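Local coordinates for protein D-aminopeptidase (Burkholderia sp. LK4, PDB 5TZB) that probably removes N-terminal residues, beta-amino acids among them, from peptides as a beta-aminopeptidase of peptidase family S58, an Ntn-type hydrolase, at residues V49-L54 and P177-G182; V67-P72 and R168-A173; A84-L89 and I300-A305; I111-T116 and S259-I264; G196-A201 and L217-Y222. One frame throughout, in Å; residues are numbered along the deposited sequence.

From the N terminus, strand 48-56 starts interaction 1, whose loop closes at 177-182. Strand 63-71 meets helix 163-172 in interaction 2, nested inside that loop. Interactions 3 and 4 open within both loops but close beyond them, at 300-305 and 259-264, so they cross interactions 1 and 2; interaction 4 is nested inside 3. Interaction 5, a hairpin, follows the closure of 1 and 2 and lies inside the loops of 3 and 4. Interaction 2 fixes a helix to the sheet of 48-56, 63-71 and 111-115, over whose outer strand 48-56 interaction 1 fastens a loop. Interactions 3 and 5 pair strands in the sheet of 82-88, 213-220, 260-266 and 298-305; interaction 4 joins the sheets face to face.

Interaction 1: residues V49-L54 and P177-G182; sequences VGHCTL and PVAEGG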
# COMPACT_ATOMS: atom_id res chain seq x y z
N VAL C 49 11.24 -20.23 -20.60
CA VAL C 49 11.63 -20.69 -19.27
C VAL C 49 12.86 -21.59 -19.34
O VAL C 49 12.96 -22.46 -20.22
CB VAL C 49 10.49 -21.47 -18.56
CG1 VAL C 49 10.93 -21.95 -17.17
CG2 VAL C 49 9.27 -20.62 -18.41
N GLY C 50 13.81 -21.40 -18.42
CA GLY C 50 14.99 -22.25 -18.35
C GLY C 50 15.34 -22.62 -16.91
O GLY C 50 15.18 -21.81 -16.01
N HIS C 51 15.79 -23.85 -16.70
CA HIS C 51 16.20 -24.30 -15.38
C HIS C 51 17.71 -24.57 -15.36
O HIS C 51 18.30 -24.91 -16.39
CB HIS C 51 15.49 -25.60 -14.95
CG HIS C 51 14.00 -25.49 -14.83
ND1 HIS C 51 13.38 -24.55 -14.03
CD2 HIS C 51 13.01 -26.27 -15.32
CE1 HIS C 51 12.07 -24.72 -14.09
NE2 HIS C 51 11.82 -25.76 -14.86
N CYS C 52 18.33 -24.39 -14.20
CA CYS C 52 19.64 -24.99 -13.93
C CYS C 52 19.53 -25.72 -12.60
O CYS C 52 19.22 -25.11 -11.58
CB CYS C 52 20.76 -23.96 -13.89
SG CYS C 52 22.36 -24.68 -13.44
N THR C 53 19.72 -27.03 -12.64
CA THR C 53 19.49 -27.89 -11.48
C THR C 53 20.80 -28.38 -10.87
O THR C 53 21.66 -28.90 -11.57
CB THR C 53 18.62 -29.10 -11.88
OG1 THR C 53 17.39 -28.62 -12.43
CG2 THR C 53 18.33 -30.01 -10.67
N LEU C 54 20.97 -28.15 -9.57
CA LEU C 54 22.16 -28.59 -8.85
C LEU C 54 21.84 -29.73 -7.91
O LEU C 54 21.07 -29.57 -6.97
CB LEU C 54 22.78 -27.44 -8.06
CG LEU C 54 23.17 -26.23 -8.91
CD1 LEU C 54 23.80 -25.15 -8.04
CD2 LEU C 54 24.09 -26.65 -10.06
N PRO C 177 7.15 -26.99 -23.65
CA PRO C 177 6.97 -27.68 -22.36
C PRO C 177 8.00 -27.26 -21.31
O PRO C 177 9.17 -27.06 -21.64
CB PRO C 177 7.13 -29.16 -22.72
CG PRO C 177 6.77 -29.23 -24.17
CD PRO C 177 7.26 -27.95 -24.77
N VAL C 178 7.55 -27.14 -20.06
CA VAL C 178 8.41 -26.72 -18.97
C VAL C 178 8.52 -27.84 -17.93
O VAL C 178 7.51 -28.34 -17.45
CB VAL C 178 7.84 -25.46 -18.26
CG1 VAL C 178 8.74 -25.04 -17.11
CG2 VAL C 178 7.64 -24.32 -19.25
N ALA C 179 9.75 -28.23 -17.58
CA ALA C 179 9.94 -29.27 -16.58
C ALA C 179 9.45 -28.83 -15.21
O ALA C 179 9.62 -27.67 -14.81
CB ALA C 179 11.42 -29.69 -16.52
N GLU C 180 8.85 -29.76 -14.47
CA GLU C 180 8.26 -29.44 -13.18
C GLU C 180 8.87 -30.25 -12.03
O GLU C 180 9.70 -31.13 -12.24
CB GLU C 180 6.74 -29.65 -13.22
CG GLU C 180 6.03 -28.75 -14.23
CD GLU C 180 4.54 -29.04 -14.32
OE1 GLU C 180 4.16 -30.21 -14.58
OE2 GLU C 180 3.75 -28.10 -14.12
N GLY C 181 8.47 -29.92 -10.80
CA GLY C 181 8.93 -30.64 -9.63
C GLY C 181 10.27 -30.14 -9.11
O GLY C 181 10.55 -28.93 -9.12
N GLY C 182 11.12 -31.08 -8.72
CA GLY C 182 12.42 -30.77 -8.14
C GLY C 182 13.49 -30.40 -9.14
O GLY C 182 14.51 -31.08 -9.25
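His51 and Ala179 make the polar link here, between strand 48-56 and a loop that follows helix 163-172. NE2 of His51 donates to Ala179 O at 2.9 Å, with an N-H...O angle of 146°. The oxygen sits at the ring edge but 22° out of its plane, so the bond is bent rather than straight. The other ring nitrogen, ND1, is hydrogen-bonded to Thr68 OG1 on the next strand. With a partner at each nitrogen, the imidazole has little freedom to rotate. Its CG stands anti to the carbonyl carbon (chi1 -62°), which swings the ring off the strand toward the loop.

The apolar part centres on two valines whose side chains cross at about a right angle. CG1 of Val49 meets CG1 of Val178 at 3.8 Å. The same Val178 CG1 approaches His51 NE2 at 3.9 Å, obliquely to the ring, while the methyl CB of Ala179 lies 4.0 Å from His51 CD2. Farther along, CG2 of Thr53 only brushes Gly182 O at 4.2 Å; the hydroxyl of Thr53 is bonded to Gly184 N instead.

The loop runs roughly along the strand's direction, yet no backbone hydrogen bond joins the two segments. Side chains bridge the gap. The loop lies over the face bearing Val49, His51 and Thr53; helix 163-172 packs on the other face, at Cys52 and Leu54, and strand 63-71 pairs alongside. Through Gly181 with Ile198 and Glu180 with Thr200, the loop connects this outer strand of one sheet of the sandwich to strand 197-204 of the other.

Interaction 2: residues V67-P72 and R168-A173; sequences VTVIEP and RALAAA
The carboxylate of Glu71 is the flat group that meets the helix, touching Leu170 through OE2. The methyl CD2 of Leu170 stands off the carboxylate plane at 3.5 Å from OE2, and a water near OE2 is displaced from the plane to the other side. The glutamate chain is bent at chi2 (-79°), which turns the carboxylate toward Leu170, and its CG rests 4.1 Å from Ala173 CB.

The apolar grip belongs to Val69. Its two methyls straddle the CB of Ala169, CG2 at 3.8 Å and CG1 at 3.9 Å, and CG2 also presses on Ala169 O at 3.3 Å. CG1 reaches on to Leu170 CD2, the two side chains crossing at about a right angle. The small alanine lets helix 163-172 come down close on the sheet: the axes of the short strand and helix segments approach to 7.7 Å and cross at -41°.

No direct hydrogen bond spans the contact. Leu170 O and Glu71 OE2 are too far apart to meet, and the water between them, 3.1 Å from Leu170 O, links two acceptors that could not bond each other; its leg to Glu71 OE2 is unusually short, so the exact geometry is doubtful. OE1 has a long, weak ion pair to Arg48, beside an otherwise apolar interface.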
# COMPACT_ATOMS: atom_id res chain seq x y z
N VAL C 67 18.45 -22.54 -10.02
CA VAL C 67 17.84 -21.31 -10.42
C VAL C 67 16.93 -21.55 -11.63
O VAL C 67 17.26 -22.33 -12.53
CB VAL C 67 18.93 -20.22 -10.70
CG1 VAL C 67 20.01 -20.75 -11.59
CG2 VAL C 67 18.32 -18.95 -11.28
N THR C 68 15.77 -20.90 -11.62
CA THR C 68 14.85 -20.90 -12.76
C THR C 68 14.73 -19.49 -13.32
O THR C 68 14.65 -18.53 -12.56
CB THR C 68 13.46 -21.40 -12.36
OG1 THR C 68 13.55 -22.76 -11.95
CG2 THR C 68 12.49 -21.28 -13.53
N VAL C 69 14.75 -19.36 -14.65
CA VAL C 69 14.58 -18.05 -15.26
C VAL C 69 13.35 -18.02 -16.15
O VAL C 69 12.98 -19.02 -16.77
CB VAL C 69 15.81 -17.61 -16.09
CG1 VAL C 69 17.01 -17.40 -15.19
CG2 VAL C 69 16.11 -18.62 -17.15
N ILE C 70 12.70 -16.86 -16.13
CA ILE C 70 11.59 -16.58 -17.03
C ILE C 70 11.99 -15.40 -17.87
O ILE C 70 12.31 -14.33 -17.33
CB ILE C 70 10.29 -16.23 -16.28
CG1 ILE C 70 9.95 -17.27 -15.21
CG2 ILE C 70 9.13 -16.05 -17.26
CD1 ILE C 70 8.85 -16.81 -14.28
N GLU C 71 11.98 -15.58 -19.19
CA GLU C 71 12.14 -14.46 -20.11
C GLU C 71 10.74 -13.99 -20.49
O GLU C 71 9.94 -14.80 -20.98
CB GLU C 71 12.94 -14.84 -21.36
CG GLU C 71 14.38 -15.25 -21.10
CD GLU C 71 15.32 -14.07 -20.88
OE1 GLU C 71 14.85 -12.91 -20.74
OE2 GLU C 71 16.55 -14.30 -20.89
N PRO C 72 10.41 -12.71 -20.22
CA PRO C 72 9.06 -12.24 -20.54
C PRO C 72 8.81 -12.04 -22.04
O PRO C 72 7.65 -11.94 -22.43
CB PRO C 72 8.99 -10.90 -19.80
CG PRO C 72 10.41 -10.44 -19.75
CD PRO C 72 11.21 -11.68 -19.54
N ARG C 168 23.63 -20.78 -17.45
CA ARG C 168 23.06 -22.04 -17.92
C ARG C 168 21.53 -21.99 -18.01
O ARG C 168 20.95 -22.51 -18.97
CB ARG C 168 23.54 -23.18 -17.00
CG ARG C 168 25.00 -23.58 -17.29
CD ARG C 168 25.58 -24.64 -16.34
NE ARG C 168 24.70 -25.76 -16.02
CZ ARG C 168 24.90 -26.55 -14.97
NH1 ARG C 168 25.92 -26.31 -14.16
NH2 ARG C 168 24.07 -27.56 -14.70
N ALA C 169 20.88 -21.40 -17.01
CA ALA C 169 19.42 -21.26 -17.06
C ALA C 169 19.00 -20.34 -18.20
O ALA C 169 18.06 -20.62 -18.94
CB ALA C 169 18.88 -20.73 -15.72
N LEU C 170 19.71 -19.22 -18.34
CA LEU C 170 19.44 -18.27 -19.41
C LEU C 170 19.61 -18.93 -20.79
O LEU C 170 18.79 -18.72 -21.69
CB LEU C 170 20.36 -17.06 -19.29
CG LEU C 170 20.01 -16.13 -18.13
CD1 LEU C 170 21.08 -15.06 -17.94
CD2 LEU C 170 18.64 -15.49 -18.37
N ALA C 171 20.66 -19.71 -20.95
CA ALA C 171 20.93 -20.36 -22.24
C ALA C 171 19.88 -21.43 -22.55
O ALA C 171 19.57 -21.67 -23.72
CB ALA C 171 22.33 -20.97 -22.24
N ALA C 172 19.33 -22.04 -21.51
CA ALA C 172 18.33 -23.10 -21.65
C ALA C 172 16.91 -22.57 -21.77
O ALA C 172 15.98 -23.33 -22.02
CB ALA C 172 18.42 -24.06 -20.47
N ALA C 173 16.74 -21.26 -21.56
CA ALA C 173 15.41 -20.66 -21.58
C ALA C 173 14.78 -20.77 -22.97
O ALA C 173 15.33 -20.27 -23.95
CB ALA C 173 15.48 -19.21 -21.15
O HOH W 1 17.83 -15.85 -22.30

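Interaction 3: residues A84-L89 and I300-A305; sequences AGVHVL and IFLAFA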
# COMPACT_ATOMS: atom_id res chain seq x y z
N ALA C 84 3.58 -4.53 -15.54
CA ALA C 84 3.62 -5.56 -14.50
C ALA C 84 3.15 -5.00 -13.17
O ALA C 84 3.05 -3.79 -13.00
CB ALA C 84 5.03 -6.14 -14.38
N GLY C 85 2.86 -5.90 -12.23
CA GLY C 85 2.43 -5.49 -10.92
C GLY C 85 2.75 -6.60 -9.93
O GLY C 85 2.97 -7.76 -10.34
N VAL C 86 2.78 -6.27 -8.65
CA VAL C 86 3.06 -7.26 -7.62
C VAL C 86 1.99 -7.28 -6.56
O VAL C 86 1.36 -6.25 -6.29
CB VAL C 86 4.41 -7.02 -6.94
CG1 VAL C 86 5.54 -7.20 -7.92
CG2 VAL C 86 4.47 -5.62 -6.31
N HIS C 87 1.77 -8.45 -5.95
CA HIS C 87 0.97 -8.51 -4.74
C HIS C 87 1.62 -9.39 -3.68
O HIS C 87 2.09 -10.50 -3.98
CB HIS C 87 -0.45 -9.02 -4.99
CG HIS C 87 -1.24 -9.11 -3.72
ND1 HIS C 87 -1.91 -8.03 -3.18
CD2 HIS C 87 -1.37 -10.11 -2.82
CE1 HIS C 87 -2.45 -8.38 -2.03
NE2 HIS C 87 -2.14 -9.64 -1.78
N VAL C 88 1.62 -8.91 -2.44
CA VAL C 88 2.19 -9.69 -1.35
C VAL C 88 1.12 -10.13 -0.36
O VAL C 88 0.53 -9.31 0.34
CB VAL C 88 3.28 -8.89 -0.59
CG1 VAL C 88 3.78 -9.73 0.58
CG2 VAL C 88 4.42 -8.53 -1.52
N LEU C 89 0.86 -11.43 -0.33
CA LEU C 89 -0.04 -12.02 0.64
C LEU C 89 0.66 -12.12 2.00
O LEU C 89 0.03 -11.92 3.03
CB LEU C 89 -0.51 -13.42 0.17
CG LEU C 89 -1.22 -14.39 1.14
CD1 LEU C 89 -2.44 -13.77 1.84
CD2 LEU C 89 -1.63 -15.65 0.35
N ILE C 300 4.69 -14.34 -2.30
CA ILE C 300 4.93 -13.13 -3.07
C ILE C 300 4.61 -13.35 -4.54
O ILE C 300 5.11 -14.30 -5.16
CB ILE C 300 6.40 -12.67 -2.89
CG1 ILE C 300 6.66 -12.36 -1.41
CG2 ILE C 300 6.74 -11.48 -3.79
CD1 ILE C 300 8.12 -12.05 -1.07
N PHE C 301 3.76 -12.48 -5.09
CA PHE C 301 3.18 -12.71 -6.41
C PHE C 301 3.50 -11.59 -7.41
O PHE C 301 3.40 -10.41 -7.09
CB PHE C 301 1.65 -12.85 -6.32
CG PHE C 301 1.18 -13.72 -5.18
CD1 PHE C 301 1.84 -14.90 -4.85
CD2 PHE C 301 0.06 -13.35 -4.44
CE1 PHE C 301 1.39 -15.69 -3.78
CE2 PHE C 301 -0.40 -14.15 -3.37
CZ PHE C 301 0.26 -15.31 -3.05
N LEU C 302 3.84 -11.98 -8.63
CA LEU C 302 4.14 -11.05 -9.71
C LEU C 302 3.30 -11.40 -10.91
O LEU C 302 3.13 -12.57 -11.23
CB LEU C 302 5.62 -11.10 -10.08
CG LEU C 302 6.11 -10.34 -11.31
CD1 LEU C 302 5.94 -8.85 -11.15
CD2 LEU C 302 7.57 -10.67 -11.55
N ALA C 303 2.75 -10.38 -11.56
CA ALA C 303 2.04 -10.54 -12.81
C ALA C 303 2.56 -9.57 -13.87
O ALA C 303 2.76 -8.39 -13.58
CB ALA C 303 0.56 -10.34 -12.61
N PHE C 304 2.82 -10.06 -15.07
CA PHE C 304 3.18 -9.16 -16.18
C PHE C 304 2.35 -9.46 -17.43
O PHE C 304 1.87 -10.59 -17.64
CB PHE C 304 4.68 -9.22 -16.49
CG PHE C 304 5.15 -10.52 -17.12
CD1 PHE C 304 5.17 -10.68 -18.50
CD2 PHE C 304 5.62 -11.55 -16.32
CE1 PHE C 304 5.61 -11.86 -19.08
CE2 PHE C 304 6.07 -12.74 -16.89
CZ PHE C 304 6.06 -12.89 -18.28
N ALA C 305 2.18 -8.43 -18.25
CA ALA C 305 1.36 -8.53 -19.45
C ALA C 305 2.19 -8.21 -20.69
O ALA C 305 3.02 -7.30 -20.66
CB ALA C 305 0.16 -7.60 -19.34
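Phe301 lies alongside His87 and against Leu89, and buries more surface than any other residue of this antiparallel strand pair in the αββα sandwich. Its ring and the imidazole of His87 point the same way from neighbouring strands. Phe301 CD2 sits at the edge of the imidazole, in its plane, 3.9 Å from His87 CD2. Leu89 CB comes obliquely to Phe301 CE2 at 3.6 Å, just where the chain turns a corner. The backbones of His87 and Phe301 are a hydrogen-bonded pair, each N donating to the other's O at 2.8 Å.

Ala84 anchors the far end, on the opposite face of the sheet. It forms a non-hydrogen-bonded pair with Phe304, its CB 3.7 Å from Phe304 CB, and the two CA atoms are 4.0 Å apart. Between the ends, Gly85 and Ala303 exchange two further backbone bonds. Val86 CG1 packs on Leu302 CD1 at 3.6 Å, on the same face as Ala84.

Within its sheet, strand 298-305 lies between strand 82-88, antiparallel, and strand 260-266, parallel. Helix 98-104 packs on Val86 and Val88, while helix 272-289 backs the Phe301 face. There His87 NE2 is hydrogen-bonded to Gln280 of a second subunit, at a tetramer interface.

Interaction 4: residues I111-T116 and S259-I264; sequences IAYTNT and SIVVTI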
# COMPACT_ATOMS: atom_id res chain seq x y z
N ILE C 111 13.06 -12.64 -15.11
CA ILE C 111 12.69 -13.01 -13.76
C ILE C 111 13.40 -14.29 -13.39
O ILE C 111 13.46 -15.21 -14.20
CB ILE C 111 11.18 -13.25 -13.64
CG1 ILE C 111 10.41 -11.98 -14.01
CG2 ILE C 111 10.80 -13.71 -12.23
CD1 ILE C 111 8.95 -12.25 -14.33
N ALA C 112 13.92 -14.36 -12.17
CA ALA C 112 14.59 -15.57 -11.72
C ALA C 112 14.06 -16.01 -10.35
O ALA C 112 13.67 -15.19 -9.52
CB ALA C 112 16.09 -15.37 -11.70
N TYR C 113 13.97 -17.33 -10.18
CA TYR C 113 13.68 -17.97 -8.90
C TYR C 113 14.92 -18.68 -8.39
O TYR C 113 15.59 -19.37 -9.16
CB TYR C 113 12.58 -19.02 -9.04
CG TYR C 113 11.20 -18.56 -9.46
CD1 TYR C 113 10.85 -17.23 -9.51
CD2 TYR C 113 10.24 -19.51 -9.81
CE1 TYR C 113 9.56 -16.84 -9.89
CE2 TYR C 113 8.97 -19.14 -10.19
CZ TYR C 113 8.63 -17.81 -10.23
OH TYR C 113 7.36 -17.46 -10.61
N THR C 114 15.22 -18.57 -7.09
CA THR C 114 16.29 -19.39 -6.51
C THR C 114 16.05 -19.58 -5.01
O THR C 114 14.94 -19.38 -4.54
CB THR C 114 17.68 -18.76 -6.78
OG1 THR C 114 18.72 -19.66 -6.40
CG2 THR C 114 17.83 -17.44 -6.06
N ASN C 115 17.06 -19.99 -4.24
CA ASN C 115 16.90 -20.12 -2.79
C ASN C 115 17.22 -18.80 -2.07
O ASN C 115 17.82 -17.91 -2.67
CB ASN C 115 17.79 -21.23 -2.24
CG ASN C 115 19.27 -20.89 -2.31
OD1 ASN C 115 19.78 -20.13 -1.49
ND2 ASN C 115 19.96 -21.46 -3.29
N THR C 116 16.83 -18.71 -0.80
CA THR C 116 16.90 -17.45 -0.04
C THR C 116 18.30 -16.84 0.06
O THR C 116 18.43 -15.61 0.07
CB THR C 116 16.36 -17.63 1.40
OG1 THR C 116 15.16 -18.43 1.38
CG2 THR C 116 16.06 -16.27 2.02
N SER C 259 6.90 -21.01 1.88
CA SER C 259 6.94 -19.91 0.92
C SER C 259 6.45 -20.35 -0.45
O SER C 259 6.58 -21.51 -0.82
CB SER C 259 8.35 -19.34 0.78
OG SER C 259 8.84 -18.82 2.01
N ILE C 260 5.89 -19.41 -1.21
CA ILE C 260 5.62 -19.70 -2.61
C ILE C 260 5.74 -18.44 -3.44
O ILE C 260 5.13 -17.41 -3.13
CB ILE C 260 4.22 -20.37 -2.85
CG1 ILE C 260 3.98 -20.56 -4.35
CG2 ILE C 260 3.08 -19.56 -2.21
CD1 ILE C 260 2.68 -21.31 -4.68
N VAL C 261 6.55 -18.51 -4.49
CA VAL C 261 6.64 -17.39 -5.42
C VAL C 261 5.85 -17.74 -6.66
O VAL C 261 5.84 -18.89 -7.10
CB VAL C 261 8.11 -17.03 -5.77
CG1 VAL C 261 8.86 -16.59 -4.50
CG2 VAL C 261 8.82 -18.19 -6.39
N VAL C 262 5.10 -16.76 -7.16
CA VAL C 262 4.21 -16.95 -8.30
C VAL C 262 4.49 -15.90 -9.37
O VAL C 262 4.59 -14.72 -9.06
CB VAL C 262 2.71 -16.85 -7.88
CG1 VAL C 262 1.81 -17.11 -9.07
CG2 VAL C 262 2.39 -17.85 -6.78
N THR C 263 4.64 -16.33 -10.62
CA THR C 263 4.61 -15.39 -11.73
C THR C 263 3.41 -15.72 -12.60
O THR C 263 3.22 -16.87 -12.98
CB THR C 263 5.89 -15.41 -12.61
OG1 THR C 263 7.03 -15.01 -11.83
CG2 THR C 263 5.75 -14.42 -13.77
N ILE C 264 2.58 -14.72 -12.84
CA ILE C 264 1.45 -14.81 -13.76
C ILE C 264 1.79 -14.05 -15.03
O ILE C 264 2.24 -12.91 -14.97
CB ILE C 264 0.18 -14.21 -13.13
CG1 ILE C 264 -0.28 -15.08 -11.95
CG2 ILE C 264 -0.93 -14.09 -14.19
CD1 ILE C 264 -1.31 -14.36 -11.04
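Tyr113 and Val261 meet across the centre of the sandwich, where the two sheets of this alpha-beta-beta-alpha fold, of the general kind seen in Ntn hydrolases, pack face to face. Strands 111-115 and 260-264 run antiparallel, 167° apart, but belong to different layers: their axes come no nearer than 9.3 Å, and side chains fill the gap.

The tight part is the tyrosine. One face of its ring takes the methyl CG2 of Val261 as a CH-pi contact, 3.6 Å from the centroid and only 2° off the ring normal, so the methyl carbon sits almost directly above the ring centre. With CG anti to the carbonyl carbon (chi1 -63°), the phenol slides past Val261 and carries its hydroxyl to the opposing strand. There the OH is buried and doubly satisfied, by Thr263 and by the backbone Leu217 O of strand 213-220. The ring is therefore pinned both at its face and at its far end.

Contact thins out on either side of the tyrosine. Ile111 and Thr263 reach each other tip to tip, CD1 to CG2 at 3.9 Å, with no polar link. At the other end the segments diverge, and Thr116 O is bonded to Arg123 of a third subunit. No solvent-facing side appears, since every residue that touches is buried. The hydroxyl of Thr263 supplies the polar link itself: OG1 donates to Tyr113 OH at 2.8 Å, arriving near the plane of the ring at its edge.

Interaction 5: residues G196-A201 and L217-Y222; sequences GGIGTA and LVQANY
Gly197 and Ala220 begin the pairing of an antiparallel beta hairpin, strands 197-204 and 213-220, that forms one end of its sheet. Four backbone bonds hold the two segments. Gly197 N gives to Ala220 O at 3.0 Å and gets a nearly straight bond back, Ala220 N to Gly197 O, with an N-H...O angle of 173°. Gly199 and Val218 repeat the exchange, Val218 N to Gly199 O being the shorter at 2.7 Å. CA-H...O contacts fill in between them, such as Ile198 CA to Val218 O at 3.4 Å. Gly197 sits at a phi of 125°, a backbone shape that glycine adopts readily.

The apolar contacts lie on the face bearing Ile198, Thr200, Leu217 and Gln219, which is turned to strand 63-71. Leu217 lays its CD1 against Thr200 CB at 3.6 Å and Ile198 CG2 at 3.9 Å; CG anti to the backbone N (chi1 -176°) brings the branch across to the neighbouring strand. On the other face, toward helix 331-355, the strand 197-204 side is glycine, so Val218 and Ala220 lie against bare backbone.

Among the polar ends, Thr200 OG1 is bonded to Ala216 O within the hairpin and to Ile41 N of a loop. Gln219 NE2, bonded to Thr148 OG1 and Thr114 O, ties the hairpin to the other sheet. The amide's other atom has an apolar neighbour: Gln219 OE1 faces the methyl CD1 of Ile198 at 3.8 Å.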
# COMPACT_ATOMS: atom_id res chain seq x y z
N GLY C 196 8.15 -30.65 -3.17
CA GLY C 196 7.61 -29.50 -3.85
C GLY C 196 8.45 -29.05 -5.03
O GLY C 196 9.18 -29.85 -5.62
N GLY C 197 8.34 -27.77 -5.38
CA GLY C 197 9.14 -27.21 -6.45
C GLY C 197 8.36 -26.52 -7.56
O GLY C 197 7.37 -25.84 -7.32
N ILE C 198 8.83 -26.71 -8.79
CA ILE C 198 8.30 -25.97 -9.93
C ILE C 198 6.98 -26.54 -10.43
O ILE C 198 6.85 -27.75 -10.60
CB ILE C 198 9.33 -25.95 -11.09
CG1 ILE C 198 10.62 -25.27 -10.63
CG2 ILE C 198 8.77 -25.23 -12.30
CD1 ILE C 198 10.44 -23.78 -10.16
N GLY C 199 6.01 -25.66 -10.66
CA GLY C 199 4.74 -26.05 -11.27
C GLY C 199 4.27 -24.98 -12.24
O GLY C 199 4.58 -23.79 -12.08
N THR C 200 3.54 -25.38 -13.28
CA THR C 200 3.08 -24.42 -14.27
C THR C 200 1.74 -24.84 -14.89
O THR C 200 1.39 -26.01 -14.88
CB THR C 200 4.14 -24.23 -15.38
OG1 THR C 200 3.79 -23.11 -16.20
CG2 THR C 200 4.25 -25.48 -16.25
N ALA C 201 0.99 -23.87 -15.40
CA ALA C 201 -0.30 -24.13 -16.04
C ALA C 201 -0.75 -22.88 -16.80
O ALA C 201 -0.20 -21.80 -16.62
CB ALA C 201 -1.36 -24.54 -15.02
N LEU C 217 3.65 -19.65 -13.39
CA LEU C 217 4.77 -20.52 -13.03
C LEU C 217 5.04 -20.33 -11.53
O LEU C 217 5.30 -19.21 -11.07
CB LEU C 217 6.03 -20.18 -13.84
CG LEU C 217 7.26 -21.07 -13.63
CD1 LEU C 217 7.06 -22.37 -14.36
CD2 LEU C 217 8.53 -20.38 -14.11
N VAL C 218 4.95 -21.41 -10.76
CA VAL C 218 5.14 -21.26 -9.32
C VAL C 218 6.36 -22.04 -8.86
O VAL C 218 6.80 -23.00 -9.51
CB VAL C 218 3.92 -21.74 -8.52
CG1 VAL C 218 2.65 -21.06 -9.04
CG2 VAL C 218 3.80 -23.27 -8.59
N GLN C 219 6.93 -21.58 -7.75
CA GLN C 219 7.91 -22.35 -6.99
C GLN C 219 7.29 -22.57 -5.62
O GLN C 219 7.27 -21.67 -4.78
CB GLN C 219 9.25 -21.62 -6.92
CG GLN C 219 10.33 -22.33 -6.13
CD GLN C 219 11.69 -21.71 -6.36
OE1 GLN C 219 12.22 -21.76 -7.47
NE2 GLN C 219 12.26 -21.12 -5.31
N ALA C 220 6.72 -23.76 -5.43
CA ALA C 220 5.88 -24.07 -4.28
C ALA C 220 6.69 -24.74 -3.17
O ALA C 220 7.28 -25.80 -3.38
CB ALA C 220 4.70 -24.96 -4.69
N ASN C 221 6.69 -24.10 -2.00
CA ASN C 221 7.48 -24.52 -0.86
C ASN C 221 6.75 -24.23 0.45
O ASN C 221 7.37 -23.86 1.44
CB ASN C 221 8.83 -23.80 -0.87
CG ASN C 221 9.83 -24.40 0.10
OD1 ASN C 221 10.08 -25.60 0.11
ND2 ASN C 221 10.41 -23.54 0.95
N TYR C 222 5.43 -24.39 0.46
CA TYR C 222 4.61 -23.96 1.59
C TYR C 222 3.73 -25.10 2.10
O TYR C 222 3.56 -26.11 1.42
CB TYR C 222 3.70 -22.78 1.18
CG TYR C 222 2.52 -23.32 0.41
CD1 TYR C 222 1.31 -23.58 1.06
CD2 TYR C 222 2.63 -23.64 -0.94
CE1 TYR C 222 0.25 -24.16 0.38
CE2 TYR C 222 1.56 -24.21 -1.63
CZ TYR C 222 0.37 -24.46 -0.96
OH TYR C 222 -0.70 -25.02 -1.63